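Local coordinates for protein N-acylethanolamine-hydrolyzing acid amidase subunit beta (Caenorhabditis elegans, PDB 6DY3) that probably hydrolyses bioactive fatty acid amides such as N-palmitoylethanolamine to ethanolamine and free fatty acids, as one subunit of an autocatalytically cleaved heterodimer, at residues 59-65 against 217-223; 209-214 against 229-233; 30-34 against 45-50. One frame throughout, in Å; residues are numbered along the deposited sequence.

How the interactions relate
Along the chain, interaction 3 closes before the other two open, whereas interactions 1 and 2 interleave: 217-223 falls between 209-214 and 229-233. Interactions 1 and 3 have centres about 17 Å apart and share an antiparallel sheet, in which strands 41-49 and 57-60 are neighbours, joined by a probable hydrogen bond from Ser45 N to Gln59 O. Interaction 2 lies on the other antiparallel sheet, its centre about 11 Å from that of interaction 3 and about 18 Å from that of interaction 1. Phe211 and Thr213 pack on Leu47 between the sheets, consistent with the layered Ntn-hydrolase fold. Helix 222-226 and its preceding loop carry the chain from strand 209-215 toward strand 231-232.

Interaction 1 (59-65 against 217-223); sequences QRPGEYS and PGLPDSA
Gln59 reaches Ser222 with CG anti to the backbone N across the CA-CB bond (chi1 -178°) and the rest of its chain extended. This carries the amide to the start of helix 222-226, where NE2 gives a weak but straight hydrogen bond to Ser222 O at 3.5 Å, with 171° at the hydrogen. A water donates to both Gln59 OE1 and Ser222 O, so the two ends of the amide are linked to one helix carbonyl, directly and through solvent. The same OE1 rests 3.5 Å from Pro217 CA. In Ser222 the hydroxyl sits between backbone N and carbonyl carbon (chi1 60°), which sets OG over the loop, 3.4 Å from Pro61 CA and 3.1 Å from Gly62 N. That loop joins strands 57-60 and 64-70 as a beta hairpin and closes on a classic beta bulge: Glu63 and Tyr64 both face Arg60, whose O accepts from the N of each. Gly62, with positive phi, brings its CA against Pro217 O. On the strand side of the contact the Pro217 ring lies along the backbone, CB 3.7 Å from Tyr64 C, and CD is 3.6 Å from Ser65 OG, a hydroxyl hydrogen-bonded to His15 ND1. At the helix side, Pro61 CB meets Ala223 CB at 4.1 Å.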
ATOM      1  N   GLN B  59       0.443  -9.446   0.761  1.00 43.55           N
ATOM      2  CA  GLN B  59       0.604 -10.704   0.049  1.00 42.64           C
ATOM      3  C   GLN B  59      -0.243 -11.789   0.700  1.00 41.04           C
ATOM      4  O   GLN B  59      -0.264 -11.928   1.927  1.00 37.65           O
ATOM      5  CB  GLN B  59       2.073 -11.142   0.037  1.00 40.11           C
ATOM      6  CG  GLN B  59       2.332 -12.430  -0.719  1.00 41.32           C
ATOM      7  CD  GLN B  59       3.753 -12.921  -0.549  1.00 42.86           C
ATOM      8  OE1 GLN B  59       4.520 -12.964  -1.509  1.00 44.47           O
ATOM      9  NE2 GLN B  59       4.109 -13.307   0.675  1.00 42.77           N
ATOM     10  N   ARG B  60      -0.932 -12.563  -0.137  1.00 40.96           N
ATOM     11  CA  ARG B  60      -1.555 -13.804   0.296  1.00 42.52           C
ATOM     12  C   ARG B  60      -0.592 -14.931  -0.068  1.00 40.83           C
ATOM     13  O   ARG B  60      -0.565 -15.361  -1.231  1.00 40.62           O
ATOM     14  CB  ARG B  60      -2.906 -13.996  -0.393  1.00 44.22           C
ATOM     15  CG  ARG B  60      -3.635 -15.275  -0.035  1.00 45.96           C
ATOM     16  CD  ARG B  60      -4.503 -15.102   1.193  1.00 48.16           C
ATOM     17  NE  ARG B  60      -5.540 -16.128   1.276  1.00 50.11           N
ATOM     18  CZ  ARG B  60      -6.449 -16.197   2.242  1.00 51.02           C
ATOM     19  NH1 ARG B  60      -6.459 -15.297   3.218  1.00 52.66           N
ATOM     20  NH2 ARG B  60      -7.353 -17.168   2.233  1.00 51.17           N
ATOM     21  N   PRO B  61       0.206 -15.447   0.867  1.00 41.45           N
ATOM     22  CA  PRO B  61       1.329 -16.310   0.478  1.00 42.49           C
ATOM     23  C   PRO B  61       0.887 -17.476  -0.394  1.00 43.79           C
ATOM     24  O   PRO B  61      -0.113 -18.143  -0.121  1.00 44.64           O
ATOM     25  CB  PRO B  61       1.902 -16.777   1.821  1.00 43.65           C
ATOM     26  CG  PRO B  61       0.815 -16.528   2.817  1.00 43.64           C
ATOM     27  CD  PRO B  61       0.077 -15.335   2.328  1.00 41.86           C
ATOM     28  N   GLY B  62       1.630 -17.696  -1.476  1.00 44.12           N
ATOM     29  CA  GLY B  62       1.335 -18.757  -2.408  1.00 44.88           C
ATOM     30  C   GLY B  62       0.269 -18.439  -3.435  1.00 46.57           C
ATOM     31  O   GLY B  62       0.103 -19.211  -4.385  1.00 45.13           O
ATOM     32  N   GLU B  63      -0.456 -17.331  -3.290  1.00 55.49           N
ATOM     33  CA  GLU B  63      -1.613 -17.062  -4.139  1.00 59.93           C
ATOM     34  C   GLU B  63      -1.475 -15.756  -4.908  1.00 53.39           C
ATOM     35  O   GLU B  63      -1.524 -15.772  -6.142  1.00 55.20           O
ATOM     36  CB  GLU B  63      -2.888 -17.073  -3.288  1.00 64.55           C
ATOM     37  CG  GLU B  63      -3.123 -18.405  -2.572  1.00 67.97           C
ATOM     38  CD  GLU B  63      -3.461 -19.550  -3.531  1.00 71.44           C
ATOM     39  OE1 GLU B  63      -3.680 -19.293  -4.734  1.00 71.63           O
ATOM     40  OE2 GLU B  63      -3.503 -20.715  -3.078  1.00 74.93           O
ATOM     41  N   TYR B  64      -1.329 -14.622  -4.230  1.00 39.82           N
ATOM     42  CA  TYR B  64      -1.217 -13.352  -4.932  1.00 35.67           C
ATOM     43  C   TYR B  64      -0.637 -12.298  -4.001  1.00 33.56           C
ATOM     44  O   TYR B  64      -0.629 -12.454  -2.776  1.00 29.40           O
ATOM     45  CB  TYR B  64      -2.575 -12.880  -5.458  1.00 34.10           C
ATOM     46  CG  TYR B  64      -3.580 -12.595  -4.367  1.00 37.03           C
ATOM     47  CD1 TYR B  64      -3.760 -11.305  -3.884  1.00 36.83           C
ATOM     48  CD2 TYR B  64      -4.349 -13.609  -3.817  1.00 39.45           C
ATOM     49  CE1 TYR B  64      -4.677 -11.034  -2.893  1.00 34.32           C
ATOM     50  CE2 TYR B  64      -5.270 -13.345  -2.823  1.00 39.95           C
ATOM     51  CZ  TYR B  64      -5.428 -12.057  -2.365  1.00 37.97           C
ATOM     52  OH  TYR B  64      -6.344 -11.792  -1.374  1.00 40.98           O
ATOM     53  N   SER B  65      -0.174 -11.208  -4.607  1.00 32.73           N
ATOM     54  CA  SER B  65       0.285 -10.039  -3.880  1.00 33.76           C
ATOM     55  C   SER B  65      -0.380  -8.801  -4.470  1.00 35.27           C
ATOM     56  O   SER B  65      -0.816  -8.793  -5.625  1.00 31.40           O
ATOM     57  CB  SER B  65       1.821  -9.910  -3.922  1.00 33.15           C
ATOM     58  OG  SER B  65       2.295  -9.841  -5.251  1.00 34.61           O
ATOM     59  N   PRO B 217       4.698 -14.053  -4.919  1.00 39.44           N
ATOM     60  CA  PRO B 217       3.732 -14.944  -4.257  1.00 38.48           C
ATOM     61  C   PRO B 217       3.816 -16.386  -4.721  1.00 39.30           C
ATOM     62  O   PRO B 217       3.427 -17.285  -3.966  1.00 39.37           O
ATOM     63  CB  PRO B 217       2.378 -14.312  -4.608  1.00 37.56           C
ATOM     64  CG  PRO B 217       2.634 -13.500  -5.826  1.00 36.37           C
ATOM     65  CD  PRO B 217       4.031 -12.995  -5.697  1.00 35.74           C
ATOM     66  N   GLY B 218       4.323 -16.644  -5.925  1.00 39.57           N
ATOM     67  CA  GLY B 218       4.398 -18.004  -6.428  1.00 43.07           C
ATOM     68  C   GLY B 218       5.468 -18.864  -5.789  1.00 46.87           C
ATOM     69  O   GLY B 218       5.459 -20.081  -6.002  1.00 50.71           O
ATOM     70  N   LEU B 219       6.386 -18.272  -5.031  1.00 44.88           N
ATOM     71  CA  LEU B 219       7.450 -19.045  -4.416  1.00 45.05           C
ATOM     72  C   LEU B 219       6.872 -20.042  -3.410  1.00 47.38           C
ATOM     73  O   LEU B 219       5.867 -19.763  -2.749  1.00 45.89           O
ATOM     74  CB  LEU B 219       8.438 -18.124  -3.707  1.00 45.46           C
ATOM     75  CG  LEU B 219       9.429 -17.330  -4.564  1.00 41.80           C
ATOM     76  CD1 LEU B 219      10.265 -16.436  -3.666  1.00 39.91           C
ATOM     77  CD2 LEU B 219      10.325 -18.237  -5.399  1.00 40.40           C
ATOM     78  N   PRO B 220       7.497 -21.211  -3.259  1.00 55.02           N
ATOM     79  CA  PRO B 220       7.062 -22.132  -2.197  1.00 55.39           C
ATOM     80  C   PRO B 220       7.294 -21.589  -0.798  1.00 54.77           C
ATOM     81  O   PRO B 220       6.686 -22.094   0.154  1.00 54.19           O
ATOM     82  CB  PRO B 220       7.900 -23.390  -2.456  1.00 55.93           C
ATOM     83  CG  PRO B 220       9.089 -22.907  -3.212  1.00 56.31           C
ATOM     84  CD  PRO B 220       8.608 -21.769  -4.052  1.00 56.50           C
ATOM     85  N   ASP B 221       8.150 -20.585  -0.643  1.00 58.69           N
ATOM     86  CA  ASP B 221       8.417 -19.943   0.636  1.00 62.22           C
ATOM     87  C   ASP B 221       8.189 -18.438   0.532  1.00 58.28           C
ATOM     88  O   ASP B 221       8.959 -17.632   1.063  1.00 53.81           O
ATOM     89  CB  ASP B 221       9.842 -20.238   1.100  1.00 64.80           C
ATOM     90  CG  ASP B 221      10.889 -19.787   0.090  1.00 66.83           C
ATOM     91  OD1 ASP B 221      10.635 -19.897  -1.131  1.00 64.68           O
ATOM     92  OD2 ASP B 221      11.960 -19.302   0.517  1.00 68.15           O
ATOM     93  N   SER B 222       7.115 -18.045  -0.161  1.00 56.46           N
ATOM     94  CA  SER B 222       6.878 -16.630  -0.438  1.00 50.08           C
ATOM     95  C   SER B 222       6.808 -15.822   0.848  1.00 47.26           C
ATOM     96  O   SER B 222       7.290 -14.684   0.900  1.00 47.10           O
ATOM     97  CB  SER B 222       5.592 -16.460  -1.249  1.00 47.08           C
ATOM     98  OG  SER B 222       4.472 -16.960  -0.542  1.00 50.16           O
ATOM     99  N   ALA B 223       6.213 -16.388   1.900  1.00 45.09           N
ATOM    100  CA  ALA B 223       6.140 -15.673   3.169  1.00 43.97           C
ATOM    101  C   ALA B 223       7.529 -15.435   3.744  1.00 44.40           C
ATOM    102  O   ALA B 223       7.828 -14.337   4.222  1.00 46.55           O
ATOM    103  CB  ALA B 223       5.273 -16.448   4.164  1.00 46.83           C
TER
HETATM  104  O   HOH W   1       7.010 -12.927  -1.727  1.00 30.61           O

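Interaction 2 (209-214 against 229-233); sequences TVFSTV and STWIL
The Phe211 ring meets Thr230 through one methyl group: CG2 comes in obliquely, 4.1 Å from ring atom CD1, and also lies by Phe211 CB. The indole of Trp231 instead leads away from strand 209-215, leaving its CB beside Ser212 O and packing on Leu10 of the alpha subunit. Phe211 and Ile232 form a non-hydrogen-bonded antiparallel pair. The next pair, Ser212 with Trp231, is hydrogen-bonded in both directions: Ser212 N to Trp231 O at 2.9 Å in the carbonyl plane, and Trp231 N to Ser212 O at 2.8 Å, nearly along the C=O axis. Leu233 N extends the ladder to Val210 O at 3.1 Å. Toward the other end side-chain hydroxyls join in. Thr213 OG1 stands opposite its backbone N (chi1 -170°) and faces Thr230 OG1 in a hydrogen bond of 2.9 Å, and Ser229 OG donates to Val214 O at 2.7 Å. Leu233 lays CD1 against Phe211 CA and, at 3.6 Å, against Thr209 CG2. The polar ends of Thr209 and Ser212 bond elsewhere, to Asp20 and Asn18. Within this chain, strand 231-232 is the outermost of a five-stranded antiparallel sheet, and Ile232 also makes backbone hydrogen bonds to the alpha subunit, its O accepting besides from the Arg12 side chain there. Strand 13-20 flanks 209-215 on its other side, Val214 packs against helix 192-199, and Phe211 lies against Leu47 and Phe49 of strand 41-49.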
ATOM      1  N   THR B 209      11.642   8.252  -1.295  1.00 26.21           N
ATOM      2  CA  THR B 209      11.389   6.822  -1.193  1.00 24.96           C
ATOM      3  C   THR B 209      11.600   6.357   0.245  1.00 24.77           C
ATOM      4  O   THR B 209      12.690   6.518   0.803  1.00 25.14           O
ATOM      5  CB  THR B 209      12.294   6.053  -2.152  1.00 30.23           C
ATOM      6  OG1 THR B 209      12.173   6.597  -3.471  1.00 51.32           O
ATOM      7  CG2 THR B 209      11.903   4.585  -2.183  1.00 26.03           C
ATOM      8  N   VAL B 210      10.546   5.799   0.845  1.00 25.55           N
ATOM      9  CA  VAL B 210      10.638   5.276   2.206  1.00 26.35           C
ATOM     10  C   VAL B 210      11.223   3.872   2.201  1.00 29.38           C
ATOM     11  O   VAL B 210      12.217   3.589   2.882  1.00 30.15           O
ATOM     12  CB  VAL B 210       9.258   5.305   2.891  1.00 25.23           C
ATOM     13  CG1 VAL B 210       9.305   4.589   4.247  1.00 25.51           C
ATOM     14  CG2 VAL B 210       8.797   6.731   3.067  1.00 29.12           C
ATOM     15  N   PHE B 211      10.604   2.964   1.448  1.00 29.73           N
ATOM     16  CA  PHE B 211      11.097   1.601   1.356  1.00 29.42           C
ATOM     17  C   PHE B 211      10.952   1.081  -0.064  1.00 26.31           C
ATOM     18  O   PHE B 211      10.177   1.597  -0.870  1.00 25.29           O
ATOM     19  CB  PHE B 211      10.377   0.650   2.327  1.00 31.97           C
ATOM     20  CG  PHE B 211       8.904   0.470   2.050  1.00 29.96           C
ATOM     21  CD1 PHE B 211       8.466  -0.327   1.006  1.00 27.49           C
ATOM     22  CD2 PHE B 211       7.961   1.042   2.884  1.00 30.04           C
ATOM     23  CE1 PHE B 211       7.124  -0.502   0.770  1.00 27.83           C
ATOM     24  CE2 PHE B 211       6.613   0.860   2.655  1.00 31.82           C
ATOM     25  CZ  PHE B 211       6.195   0.086   1.601  1.00 30.47           C
ATOM     26  N   SER B 212      11.716   0.032  -0.343  1.00 31.95           N
ATOM     27  CA  SER B 212      11.604  -0.758  -1.558  1.00 34.04           C
ATOM     28  C   SER B 212      11.360  -2.202  -1.143  1.00 32.03           C
ATOM     29  O   SER B 212      11.977  -2.684  -0.190  1.00 35.15           O
ATOM     30  CB  SER B 212      12.875  -0.671  -2.413  1.00 35.69           C
ATOM     31  OG  SER B 212      13.124   0.638  -2.881  1.00 34.07           O
ATOM     32  N   THR B 213      10.464  -2.891  -1.853  1.00 27.30           N
ATOM     33  CA  THR B 213      10.112  -4.259  -1.509  1.00 27.99           C
ATOM     34  C   THR B 213       9.905  -5.074  -2.776  1.00 28.25           C
ATOM     35  O   THR B 213       9.597  -4.542  -3.846  1.00 27.73           O
ATOM     36  CB  THR B 213       8.851  -4.317  -0.627  1.00 27.77           C
ATOM     37  OG1 THR B 213       8.672  -5.644  -0.117  1.00 28.99           O
ATOM     38  CG2 THR B 213       7.623  -3.916  -1.411  1.00 27.25           C
ATOM     39  N   VAL B 214      10.099  -6.382  -2.639  1.00 29.15           N
ATOM     40  CA  VAL B 214       9.856  -7.333  -3.713  1.00 29.62           C
ATOM     41  C   VAL B 214       9.006  -8.460  -3.152  1.00 30.90           C
ATOM     42  O   VAL B 214       9.236  -8.928  -2.030  1.00 30.69           O
ATOM     43  CB  VAL B 214      11.169  -7.886  -4.311  1.00 31.67           C
ATOM     44  CG1 VAL B 214      10.869  -8.876  -5.430  1.00 31.85           C
ATOM     45  CG2 VAL B 214      12.060  -6.751  -4.817  1.00 29.99           C
ATOM     46  N   SER B 229      12.653  -9.224   2.328  1.00 43.94           N
ATOM     47  CA  SER B 229      12.900  -8.593   1.037  1.00 43.72           C
ATOM     48  C   SER B 229      12.738  -7.073   1.052  1.00 42.48           C
ATOM     49  O   SER B 229      13.055  -6.425   0.049  1.00 43.39           O
ATOM     50  CB  SER B 229      11.964  -9.192  -0.017  1.00 41.28           C
ATOM     51  OG  SER B 229      10.616  -8.889   0.284  1.00 41.89           O
ATOM     52  N   THR B 230      12.254  -6.485   2.138  1.00 39.76           N
ATOM     53  CA  THR B 230      12.022  -5.049   2.172  1.00 34.79           C
ATOM     54  C   THR B 230      13.252  -4.309   2.669  1.00 32.98           C
ATOM     55  O   THR B 230      13.964  -4.780   3.557  1.00 33.28           O
ATOM     56  CB  THR B 230      10.825  -4.715   3.055  1.00 34.46           C
ATOM     57  OG1 THR B 230       9.692  -5.456   2.595  1.00 38.69           O
ATOM     58  CG2 THR B 230      10.505  -3.234   2.996  1.00 32.52           C
ATOM     59  N   TRP B 231      13.470  -3.127   2.103  1.00 35.64           N
ATOM     60  CA  TRP B 231      14.655  -2.318   2.356  1.00 33.42           C
ATOM     61  C   TRP B 231      14.202  -0.908   2.695  1.00 30.61           C
ATOM     62  O   TRP B 231      13.583  -0.236   1.863  1.00 31.31           O
ATOM     63  CB  TRP B 231      15.569  -2.324   1.128  1.00 34.89           C
ATOM     64  CG  TRP B 231      16.791  -1.472   1.224  1.00 39.48           C
ATOM     65  CD1 TRP B 231      16.997  -0.273   0.613  1.00 39.77           C
ATOM     66  CD2 TRP B 231      17.995  -1.762   1.955  1.00 43.58           C
ATOM     67  NE1 TRP B 231      18.251   0.210   0.920  1.00 42.75           N
ATOM     68  CE2 TRP B 231      18.882  -0.688   1.743  1.00 43.11           C
ATOM     69  CE3 TRP B 231      18.405  -2.824   2.772  1.00 42.96           C
ATOM     70  CZ2 TRP B 231      20.149  -0.641   2.315  1.00 41.65           C
ATOM     71  CZ3 TRP B 231      19.663  -2.774   3.339  1.00 42.40           C
ATOM     72  CH2 TRP B 231      20.520  -1.692   3.109  1.00 43.04           C
ATOM     73  N   ILE B 232      14.484  -0.469   3.913  1.00 29.23           N
ATOM     74  CA  ILE B 232      14.208   0.905   4.312  1.00 32.26           C
ATOM     75  C   ILE B 232      15.399   1.753   3.887  1.00 37.06           C
ATOM     76  O   ILE B 232      16.532   1.508   4.319  1.00 36.98           O
ATOM     77  CB  ILE B 232      13.954   1.006   5.822  1.00 32.26           C
ATOM     78  CG1 ILE B 232      12.775   0.111   6.202  1.00 29.01           C
ATOM     79  CG2 ILE B 232      13.691   2.461   6.216  1.00 34.44           C
ATOM     80  CD1 ILE B 232      12.494   0.057   7.673  1.00 31.20           C
ATOM     81  N   LEU B 233      15.151   2.746   3.035  1.00 40.01           N
ATOM     82  CA  LEU B 233      16.277   3.418   2.411  1.00 42.41           C
ATOM     83  C   LEU B 233      16.923   4.425   3.362  1.00 44.91           C
ATOM     84  O   LEU B 233      16.237   5.055   4.168  1.00 44.48           O
ATOM     85  CB  LEU B 233      15.835   4.123   1.138  1.00 37.87           C
ATOM     86  CG  LEU B 233      15.594   3.117   0.009  1.00 39.92           C
ATOM     87  CD1 LEU B 233      14.139   2.719  -0.012  1.00 42.60           C
ATOM     88  CD2 LEU B 233      16.032   3.639  -1.332  1.00 40.01           C
TER

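Interaction 3 (30-34 against 45-50)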
ATOM      1  N   ILE B  30       8.968   3.841  11.605  1.00 34.79           N
ATOM      2  CA  ILE B  30       7.812   3.073  12.057  1.00 37.13           C
ATOM      3  C   ILE B  30       7.338   2.116  10.970  1.00 34.17           C
ATOM      4  O   ILE B  30       6.228   1.575  11.047  1.00 34.14           O
ATOM      5  CB  ILE B  30       6.673   4.007  12.512  1.00 36.74           C
ATOM      6  CG1 ILE B  30       6.213   4.908  11.363  1.00 33.96           C
ATOM      7  CG2 ILE B  30       7.138   4.850  13.694  1.00 41.03           C
ATOM      8  CD1 ILE B  30       4.930   5.654  11.649  1.00 32.10           C
ATOM      9  N   THR B  31       8.173   1.885   9.962  1.00 33.94           N
ATOM     10  CA  THR B  31       7.848   0.912   8.927  1.00 35.42           C
ATOM     11  C   THR B  31       8.089  -0.496   9.458  1.00 36.70           C
ATOM     12  O   THR B  31       9.169  -0.799   9.976  1.00 39.33           O
ATOM     13  CB  THR B  31       8.688   1.158   7.671  1.00 35.21           C
ATOM     14  OG1 THR B  31       8.417   2.466   7.156  1.00 35.28           O
ATOM     15  CG2 THR B  31       8.362   0.131   6.589  1.00 34.01           C
ATOM     16  N   ILE B  32       7.082  -1.359   9.324  1.00 35.20           N
ATOM     17  CA  ILE B  32       7.134  -2.708   9.876  1.00 36.03           C
ATOM     18  C   ILE B  32       6.583  -3.702   8.861  1.00 35.69           C
ATOM     19  O   ILE B  32       5.792  -3.353   7.979  1.00 34.68           O
ATOM     20  CB  ILE B  32       6.354  -2.799  11.211  1.00 36.43           C
ATOM     21  CG1 ILE B  32       4.885  -2.425  10.993  1.00 35.73           C
ATOM     22  CG2 ILE B  32       6.996  -1.906  12.270  1.00 36.93           C
ATOM     23  CD1 ILE B  32       4.002  -2.648  12.198  1.00 36.67           C
ATOM     24  N   HIS B  33       7.033  -4.945   8.975  1.00 42.94           N
ATOM     25  CA  HIS B  33       6.466  -6.063   8.238  1.00 44.76           C
ATOM     26  C   HIS B  33       5.641  -6.906   9.201  1.00 43.67           C
ATOM     27  O   HIS B  33       6.052  -7.143  10.340  1.00 47.55           O
ATOM     28  CB  HIS B  33       7.564  -6.912   7.584  1.00 43.53           C
ATOM     29  CG  HIS B  33       7.043  -8.120   6.871  1.00 45.64           C
ATOM     30  ND1 HIS B  33       6.735  -9.290   7.527  1.00 48.02           N
ATOM     31  CD2 HIS B  33       6.772  -8.340   5.562  1.00 48.85           C
ATOM     32  CE1 HIS B  33       6.295 -10.181   6.657  1.00 50.07           C
ATOM     33  NE2 HIS B  33       6.306  -9.629   5.457  1.00 50.30           N
ATOM     34  N   VAL B  34       4.468  -7.338   8.752  1.00 37.53           N
ATOM     35  CA  VAL B  34       3.495  -7.995   9.614  1.00 38.39           C
ATOM     36  C   VAL B  34       3.048  -9.300   8.974  1.00 42.25           C
ATOM     37  O   VAL B  34       2.781  -9.356   7.769  1.00 41.85           O
ATOM     38  CB  VAL B  34       2.281  -7.085   9.887  1.00 37.45           C
ATOM     39  CG1 VAL B  34       1.166  -7.870  10.553  1.00 40.76           C
ATOM     40  CG2 VAL B  34       2.697  -5.900  10.752  1.00 37.14           C
ATOM     41  N   SER B  45       0.209 -11.426   4.744  1.00 41.96           N
ATOM     42  CA  SER B  45       1.255 -10.553   5.250  1.00 41.95           C
ATOM     43  C   SER B  45       1.108  -9.178   4.615  1.00 37.40           C
ATOM     44  O   SER B  45       0.378  -8.994   3.635  1.00 35.38           O
ATOM     45  CB  SER B  45       2.647 -11.131   4.963  1.00 45.47           C
ATOM     46  OG  SER B  45       2.749 -12.466   5.426  1.00 50.24           O
ATOM     47  N   GLY B  46       1.804  -8.205   5.186  1.00 35.61           N
ATOM     48  CA  GLY B  46       1.757  -6.862   4.654  1.00 34.13           C
ATOM     49  C   GLY B  46       2.806  -5.972   5.274  1.00 34.07           C
ATOM     50  O   GLY B  46       3.377  -6.279   6.326  1.00 34.89           O
ATOM     51  N   LEU B  47       3.079  -4.877   4.579  1.00 33.85           N
ATOM     52  CA  LEU B  47       3.855  -3.777   5.124  1.00 32.49           C
ATOM     53  C   LEU B  47       2.886  -2.710   5.614  1.00 32.08           C
ATOM     54  O   LEU B  47       1.824  -2.497   5.022  1.00 31.61           O
ATOM     55  CB  LEU B  47       4.803  -3.204   4.073  1.00 31.91           C
ATOM     56  CG  LEU B  47       6.004  -4.078   3.693  1.00 36.40           C
ATOM     57  CD1 LEU B  47       6.658  -3.573   2.411  1.00 36.97           C
ATOM     58  CD2 LEU B  47       7.020  -4.114   4.819  1.00 36.04           C
ATOM     59  N   THR B  48       3.212  -2.097   6.741  1.00 32.13           N
ATOM     60  CA  THR B  48       2.392  -1.012   7.249  1.00 37.76           C
ATOM     61  C   THR B  48       3.257  -0.187   8.191  1.00 40.85           C
ATOM     62  O   THR B  48       4.482  -0.353   8.244  1.00 42.14           O
ATOM     63  CB  THR B  48       1.118  -1.541   7.923  1.00 41.01           C
ATOM     64  OG1 THR B  48       0.270  -0.439   8.269  1.00 39.30           O
ATOM     65  CG2 THR B  48       1.449  -2.352   9.180  1.00 42.27           C
ATOM     66  N   PHE B  49       2.618   0.687   8.958  1.00 39.32           N
ATOM     67  CA  PHE B  49       3.330   1.591   9.842  1.00 40.80           C
ATOM     68  C   PHE B  49       2.612   1.639  11.179  1.00 42.71           C
ATOM     69  O   PHE B  49       1.396   1.454  11.252  1.00 41.96           O
ATOM     70  CB  PHE B  49       3.428   2.983   9.215  1.00 40.43           C
ATOM     71  CG  PHE B  49       3.669   2.951   7.730  1.00 40.91           C
ATOM     72  CD1 PHE B  49       2.606   2.847   6.843  1.00 39.27           C
ATOM     73  CD2 PHE B  49       4.955   3.005   7.220  1.00 43.89           C
ATOM     74  CE1 PHE B  49       2.818   2.809   5.481  1.00 38.24           C
ATOM     75  CE2 PHE B  49       5.174   2.969   5.850  1.00 44.86           C
ATOM     76  CZ  PHE B  49       4.103   2.871   4.982  1.00 41.93           C
ATOM     77  N   ALA B  50       3.377   1.870  12.241  1.00 45.59           N
ATOM     78  CA  ALA B  50       2.783   1.978  13.566  1.00 45.58           C
ATOM     79  C   ALA B  50       1.665   3.009  13.548  1.00 43.51           C
ATOM     80  O   ALA B  50       1.846   4.121  13.049  1.00 43.09           O
ATOM     81  CB  ALA B  50       3.853   2.365  14.588  1.00 47.17           C
TER
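His33 and Leu47 face each other as a non-hydrogen-bonded antiparallel pair, with Leu47 CD2 near the plane of the imidazole, at its edge, and 4.0 Å from His33 CB. The ring gets there by a chi1 of 177°, which sets CG beside the carbonyl carbon and turns the imidazole toward the Gly46 end of the ladder. Gly46 O then lies 4.0 Å above one ring face, offset toward the rim, and Ser45 CB is near NE2. Beyond the two strands the ring meets Phe226 edge-to-face and touches His16 of the alpha subunit, so an alanine here would probably open a gap beside Gly46 O and Ser45 CB and leave the Phe226 ring without this edge-to-face partner. Thr31 and Phe49 lie side by side, pointing the same way; Thr31 OG1, bonded to Leu27 O, comes to the edge of the Phe49 ring, near its plane, 3.5 Å from CD2. On the face opposite His33 and Phe49, Ile32 and Thr48 lie alongside each other in a hydrogen-bonded pair. Ile32 holds CG1 between its backbone N and carbonyl carbon (chi1 60°), beside Thr48 CG2 at 3.9 Å. Thr48 in turn points OG1 at Tyr52 O and Gly54 O, keeping its methyl for Ile32 and Val34. At the end away from the turn, the side chains of Ile30 and Phe49 cross at about a right angle, with Ile30 CD1 touching Phe49 CB. Five backbone hydrogen bonds join 30-34 and 45-50, among them Ile32 N to Thr48 O at 3.0 Å and Val34 N to Gly46 O at 2.9 Å. Ile32, His33 and Val34 also pair in parallel with an alpha-subunit strand, continuing the sheet across the interface. The chemistry is thus a backbone ladder flanked by mixed apolar and polar side chains, the buried threonine hydroxyls satisfied by carbonyls outside the pair.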